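2-dehydropantoate 2-reductase, putative (Enterococcus faecalis, PDB 2EW2) probably catalyses the NADPH-dependent reduction of 2-dehydropantoate (ketopantoate) to (R)-pantoate, the second step from 3-methyl-2-oxobutanoate toward pantothenate. Local coordinates at residues B[32-37]-B[63-68]; B[223-228]-B[297-302]. All blocks are in the same frame, centred on the assembly; numbering follows the deposited sequence.

Contact 1. Residues B[32-37]-B[63-68]; sequences IDQWPA and FSPEEI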
loop_
_atom_site.group_PDB
_atom_site.type_symbol
_atom_site.label_atom_id
_atom_site.label_comp_id
_atom_site.label_asym_id
_atom_site.label_seq_id
_atom_site.Cartn_x
_atom_site.Cartn_y
_atom_site.Cartn_z
ATOM N N ILE B 32 39.780 -2.413 6.185
ATOM C CA ILE B 32 39.285 -2.903 4.907
ATOM C C ILE B 32 38.362 -1.845 4.315
ATOM O O ILE B 32 37.424 -1.389 4.974
ATOM C CB ILE B 32 38.551 -4.264 5.062
ATOM C CG1 ILE B 32 39.494 -5.295 5.705
ATOM C CG2 ILE B 32 38.063 -4.771 3.717
ATOM C CD1 ILE B 32 38.787 -6.239 6.603
ATOM N N ASP B 33 38.639 -1.457 3.074
ATOM C CA ASP B 33 37.909 -0.345 2.453
ATOM C C ASP B 33 37.885 -0.461 0.944
ATOM O O ASP B 33 38.825 -0.968 0.344
ATOM C CB ASP B 33 38.543 0.992 2.839
ATOM C CG ASP B 33 37.566 2.141 2.750
ATOM O OD1 ASP B 33 37.605 2.837 1.723
ATOM O OD2 ASP B 33 36.743 2.330 3.685
ATOM N N GLN B 34 36.834 0.085 0.342
ATOM C CA GLN B 34 36.583 -0.038 -1.089
ATOM C C GLN B 34 37.066 1.170 -1.904
ATOM O O GLN B 34 36.969 1.163 -3.140
ATOM C CB GLN B 34 35.084 -0.307 -1.324
ATOM C CG GLN B 34 34.568 -1.506 -0.505
ATOM C CD GLN B 34 33.078 -1.766 -0.662
ATOM O OE1 GLN B 34 32.323 -1.731 0.314
ATOM N NE2 GLN B 34 32.649 -2.026 -1.887
ATOM N N TRP B 35 37.610 2.185 -1.225
ATOM C CA TRP B 35 37.977 3.456 -1.873
ATOM C C TRP B 35 39.467 3.486 -2.214
ATOM O O TRP B 35 40.297 3.611 -1.320
ATOM C CB TRP B 35 37.582 4.645 -0.975
ATOM C CG TRP B 35 37.749 6.002 -1.598
ATOM C CD1 TRP B 35 37.781 6.299 -2.932
ATOM C CD2 TRP B 35 37.883 7.256 -0.908
ATOM N NE1 TRP B 35 37.944 7.651 -3.116
ATOM C CE2 TRP B 35 38.013 8.264 -1.893
ATOM C CE3 TRP B 35 37.909 7.626 0.447
ATOM C CZ2 TRP B 35 38.156 9.619 -1.572
ATOM C CZ3 TRP B 35 38.071 8.981 0.768
ATOM C CH2 TRP B 35 38.188 9.955 -0.242
ATOM N N PRO B 36 39.811 3.347 -3.511
ATOM C CA PRO B 36 41.213 3.227 -3.914
ATOM C C PRO B 36 42.127 4.356 -3.429
ATOM O O PRO B 36 43.204 4.074 -2.900
ATOM C CB PRO B 36 41.129 3.157 -5.445
ATOM C CG PRO B 36 39.766 2.533 -5.692
ATOM C CD PRO B 36 38.906 3.234 -4.672
ATOM N N ALA B 37 41.686 5.611 -3.564
ATOM C CA ALA B 37 42.481 6.778 -3.132
ATOM C C ALA B 37 42.826 6.745 -1.639
ATOM O O ALA B 37 43.930 7.148 -1.220
ATOM C CB ALA B 37 41.741 8.065 -3.473
ATOM N N PHE B 63 43.462 -3.038 3.153
ATOM C CA PHE B 63 43.239 -3.863 1.982
ATOM C C PHE B 63 41.893 -3.518 1.370
ATOM O O PHE B 63 41.001 -3.072 2.070
ATOM C CB PHE B 63 43.244 -5.346 2.395
ATOM C CG PHE B 63 44.526 -5.793 3.074
ATOM C CD1 PHE B 63 44.605 -5.858 4.445
ATOM C CD2 PHE B 63 45.643 -6.147 2.317
ATOM C CE1 PHE B 63 45.778 -6.287 5.090
ATOM C CE2 PHE B 63 46.832 -6.561 2.942
ATOM C CZ PHE B 63 46.898 -6.628 4.337
ATOM N N SER B 64 41.753 -3.702 0.063
ATOM C CA SER B 64 40.433 -3.667 -0.554
ATOM C C SER B 64 39.801 -5.040 -0.343
ATOM O O SER B 64 40.521 -6.024 -0.135
ATOM C CB SER B 64 40.519 -3.321 -2.045
ATOM O OG SER B 64 41.042 -4.405 -2.797
ATOM N N PRO B 65 38.456 -5.120 -0.358
ATOM C CA PRO B 65 37.819 -6.425 -0.171
ATOM C C PRO B 65 38.287 -7.493 -1.183
ATOM O O PRO B 65 38.491 -8.647 -0.808
ATOM C CB PRO B 65 36.327 -6.111 -0.348
ATOM C CG PRO B 65 36.212 -4.667 0.010
ATOM C CD PRO B 65 37.457 -4.046 -0.526
ATOM N N GLU B 66 38.499 -7.102 -2.432
ATOM C CA GLU B 66 38.853 -8.071 -3.472
ATOM C C GLU B 66 40.254 -8.676 -3.310
ATOM O O GLU B 66 40.527 -9.743 -3.854
ATOM C CB GLU B 66 38.651 -7.489 -4.887
ATOM C CG GLU B 66 39.401 -6.190 -5.178
ATOM C CD GLU B 66 38.554 -4.927 -4.969
ATOM O OE1 GLU B 66 38.763 -3.957 -5.742
ATOM O OE2 GLU B 66 37.685 -4.892 -4.053
ATOM N N GLU B 67 41.119 -7.993 -2.555
ATOM C CA GLU B 67 42.488 -8.440 -2.269
ATOM C C GLU B 67 42.578 -9.511 -1.185
ATOM O O GLU B 67 43.591 -10.203 -1.070
ATOM C CB GLU B 67 43.321 -7.262 -1.780
ATOM C CG GLU B 67 43.891 -6.409 -2.867
ATOM C CD GLU B 67 44.738 -5.274 -2.312
ATOM O OE1 GLU B 67 45.820 -5.016 -2.899
ATOM O OE2 GLU B 67 44.326 -4.643 -1.309
ATOM N N ILE B 68 41.540 -9.620 -0.365
ATOM C CA ILE B 68 41.579 -10.485 0.810
ATOM C C ILE B 68 41.598 -11.963 0.413
ATOM O O ILE B 68 40.798 -12.409 -0.401
ATOM C CB ILE B 68 40.392 -10.182 1.777
ATOM C CG1 ILE B 68 40.421 -8.714 2.239
ATOM C CG2 ILE B 68 40.369 -11.150 2.969
ATOM C CD1 ILE B 68 41.610 -8.356 3.151
HETATM O O HOH W 1 38.816 -1.114 -4.085
#
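I32 and Q34 of segment 32-37 both meet the ring of P65, which opens a short 3-10 turn just after the edge strand of a Rossmann-type sheet. Strand 62-63 is the outermost strand there and runs parallel to strand 28-32. F63 O accepts from D33 N at 3.0 Å with an N-H...O angle of 162°, and the CA-H of I32 points at the same oxygen. One residue on, D33 O still meets S64 CA at 3.3 Å, the hydrogen aimed almost straight at it; past this pair the chains diverge.

I32 lies on the sheet face it shares with F63. It sets CG2 anti to its backbone N, and this methyl reaches P65 CG at 4.1 Å, on the apolar side that M90 of helix 84-94 also lines. Q34 lies across the proline at about a right angle, its CG 3.6 Å from P65 CG; glutamine suits this exposed margin, since its CG methylene packs on the ring while the extended chain carries the amide away from it. D33 turns away from the partner segment: OD2 accepts from A11 N in the glycine-rich turn, consistent with a dinucleotide-binding fold, while OD1 takes W35 N in an Asx turn just before helix 36-45. A water links the segments, donating to Q34 O at 3.1 Å and to E66 OE1 at 3.3 Å.

Contact 2. Residues B[223-228]-B[297-302]; sequences KTLISE and PFCAML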
loop_
_atom_site.group_PDB
_atom_site.type_symbol
_atom_site.label_atom_id
_atom_site.label_comp_id
_atom_site.label_asym_id
_atom_site.label_seq_id
_atom_site.Cartn_x
_atom_site.Cartn_y
_atom_site.Cartn_z
ATOM N N LYS B 223 -0.871 2.308 13.193
ATOM C CA LYS B 223 -1.021 1.169 14.132
ATOM C C LYS B 223 -0.887 -0.205 13.497
ATOM O O LYS B 223 -0.310 -1.115 14.098
ATOM C CB LYS B 223 -2.328 1.258 14.919
ATOM C CG LYS B 223 -2.236 2.311 16.011
ATOM C CD LYS B 223 -3.468 2.383 16.842
ATOM C CE LYS B 223 -3.263 3.468 17.899
ATOM N NZ LYS B 223 -4.432 3.541 18.777
ATOM N N THR B 224 -1.409 -0.357 12.283
ATOM C CA THR B 224 -1.265 -1.616 11.566
ATOM C C THR B 224 0.218 -1.869 11.310
ATOM O O THR B 224 0.711 -2.970 11.580
ATOM C CB THR B 224 -2.046 -1.622 10.251
ATOM O OG1 THR B 224 -3.412 -1.261 10.509
ATOM C CG2 THR B 224 -2.006 -2.994 9.604
ATOM N N LEU B 225 0.924 -0.857 10.793
ATOM C CA LEU B 225 2.373 -0.981 10.545
ATOM C C LEU B 225 3.149 -1.296 11.831
ATOM O O LEU B 225 4.033 -2.169 11.814
ATOM C CB LEU B 225 2.938 0.276 9.849
ATOM C CG LEU B 225 2.703 0.361 8.343
ATOM C CD1 LEU B 225 2.832 1.787 7.848
ATOM C CD2 LEU B 225 3.644 -0.575 7.612
ATOM N N ILE B 226 2.812 -0.605 12.930
ATOM C CA ILE B 226 3.429 -0.858 14.232
ATOM C C ILE B 226 3.214 -2.306 14.673
ATOM O O ILE B 226 4.150 -2.963 15.165
ATOM C CB ILE B 226 2.959 0.118 15.345
ATOM C CG1 ILE B 226 3.516 1.521 15.101
ATOM C CG2 ILE B 226 3.424 -0.370 16.751
ATOM C CD1 ILE B 226 2.884 2.586 15.979
ATOM N N SER B 227 1.990 -2.799 14.497
ATOM C CA SER B 227 1.656 -4.183 14.825
ATOM C C SER B 227 2.503 -5.205 14.081
ATOM O O SER B 227 2.857 -6.237 14.649
ATOM C CB SER B 227 0.165 -4.450 14.560
ATOM O OG SER B 227 -0.595 -3.787 15.567
ATOM N N GLU B 228 2.808 -4.924 12.815
ATOM C CA GLU B 228 3.665 -5.793 11.999
ATOM C C GLU B 228 5.105 -5.804 12.496
ATOM O O GLU B 228 5.703 -6.889 12.638
ATOM C CB GLU B 228 3.600 -5.410 10.521
ATOM C CG GLU B 228 2.236 -5.676 9.880
ATOM C CD GLU B 228 2.172 -5.300 8.419
ATOM O OE1 GLU B 228 3.213 -4.931 7.827
ATOM O OE2 GLU B 228 1.065 -5.396 7.844
ATOM N N PRO B 297 1.759 -7.648 5.562
ATOM C CA PRO B 297 1.323 -7.136 4.261
ATOM C C PRO B 297 1.439 -5.611 4.067
ATOM O O PRO B 297 1.738 -5.165 2.963
ATOM C CB PRO B 297 -0.147 -7.576 4.210
ATOM C CG PRO B 297 -0.556 -7.601 5.671
ATOM C CD PRO B 297 0.628 -8.198 6.335
ATOM N N PHE B 298 1.187 -4.811 5.101
ATOM C CA PHE B 298 1.365 -3.351 4.942
ATOM C C PHE B 298 2.833 -3.015 4.668
ATOM O O PHE B 298 3.133 -2.195 3.798
ATOM C CB PHE B 298 0.832 -2.572 6.143
ATOM C CG PHE B 298 -0.670 -2.361 6.129
ATOM C CD1 PHE B 298 -1.543 -3.384 5.738
ATOM C CD2 PHE B 298 -1.212 -1.129 6.520
ATOM C CE1 PHE B 298 -2.954 -3.177 5.754
ATOM C CE2 PHE B 298 -2.616 -0.916 6.532
ATOM C CZ PHE B 298 -3.470 -1.941 6.154
ATOM N N CYS B 299 3.745 -3.668 5.377
ATOM C CA CYS B 299 5.191 -3.497 5.082
ATOM C C CYS B 299 5.516 -3.885 3.664
ATOM O O CYS B 299 6.260 -3.186 2.994
ATOM C CB CYS B 299 6.089 -4.297 6.057
ATOM S SG CYS B 299 6.201 -3.529 7.668
ATOM N N ALA B 300 4.950 -5.005 3.206
ATOM C CA ALA B 300 5.202 -5.513 1.855
ATOM C C ALA B 300 4.673 -4.560 0.791
ATOM O O ALA B 300 5.375 -4.219 -0.152
ATOM C CB ALA B 300 4.583 -6.914 1.677
HETATM N N MSE B 301 3.435 -4.110 0.953
HETATM C CA MSE B 301 2.858 -3.198 -0.022
HETATM C C MSE B 301 3.571 -1.857 -0.034
HETATM O O MSE B 301 3.828 -1.302 -1.087
HETATM C CB MSE B 301 1.372 -2.972 0.236
HETATM C CG MSE B 301 0.769 -2.103 -0.869
HETATM SE SE MSE B 301 -1.169 -1.863 -0.761
HETATM C CE MSE B 301 -1.512 -2.327 0.880
ATOM N N LEU B 302 3.886 -1.341 1.143
ATOM C CA LEU B 302 4.556 -0.048 1.225
ATOM C C LEU B 302 5.920 -0.130 0.564
ATOM O O LEU B 302 6.312 0.776 -0.195
ATOM C CB LEU B 302 4.673 0.406 2.677
ATOM C CG LEU B 302 5.169 1.842 2.911
ATOM C CD1 LEU B 302 4.250 2.862 2.194
ATOM C CD2 LEU B 302 5.249 2.093 4.418
#
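The carboxylate of E228 grips the first turn of helix 297-313, accepting two successive backbone N-H groups: OE2 takes F298 N at 2.8 Å and OE1 takes C299 N, also at 2.8 Å. A glutamate on one helix thus receives two N-H groups from the start of another, in a helix-helix crossing of the helical C-terminal region of the ketopantoate reductase family. Both oxygens use their syn lone pairs, so the two bonds resemble a fork that fixes the rotation of the group. A glutamate suits the place because its extended chain spans the gap from helix 218-235; the short axes of segments 223-228 and 297-302 approach to 9.1 Å and cross at -108°. Its charge would probably be favoured by the helix dipole. P297, with no N-H to offer, begins the turn and sets its CD 3.2 Å from E228 OE2.

Beside this polar bridge the packing is apolar. L225 sends CD2 against F298 CB at 3.7 Å and also touches C299 SG. M301 of the second subunit also packs on F298, placing this contact at the interface of the two subunits. On one face of the F298 ring, the CG2 methyl of T224 makes a CH-pi contact, 3.6 Å from the centroid and only 6° off the normal.

Overall arrangement
The two contacts stand on opposite sides of the chain's centre, their centres about 38 Å apart, and share no helix or strand. Contact 1 belongs to the nucleotide-binding family region and is partly buried at a sheet edge; contact 2 is buried in the helical C-terminal region, where the second subunit adds to the packing. Their chemistry follows these places. At the sheet edge, main chain pairs with main chain, and the carboxylate of D33 serves its own segment and the glycine-rich turn. Between the helices, whose main chain bonds internally, a side chain makes the polar link: E228 takes amides of the first turn, which have no preceding turn to donate to. Water takes part at the margin of contact 1.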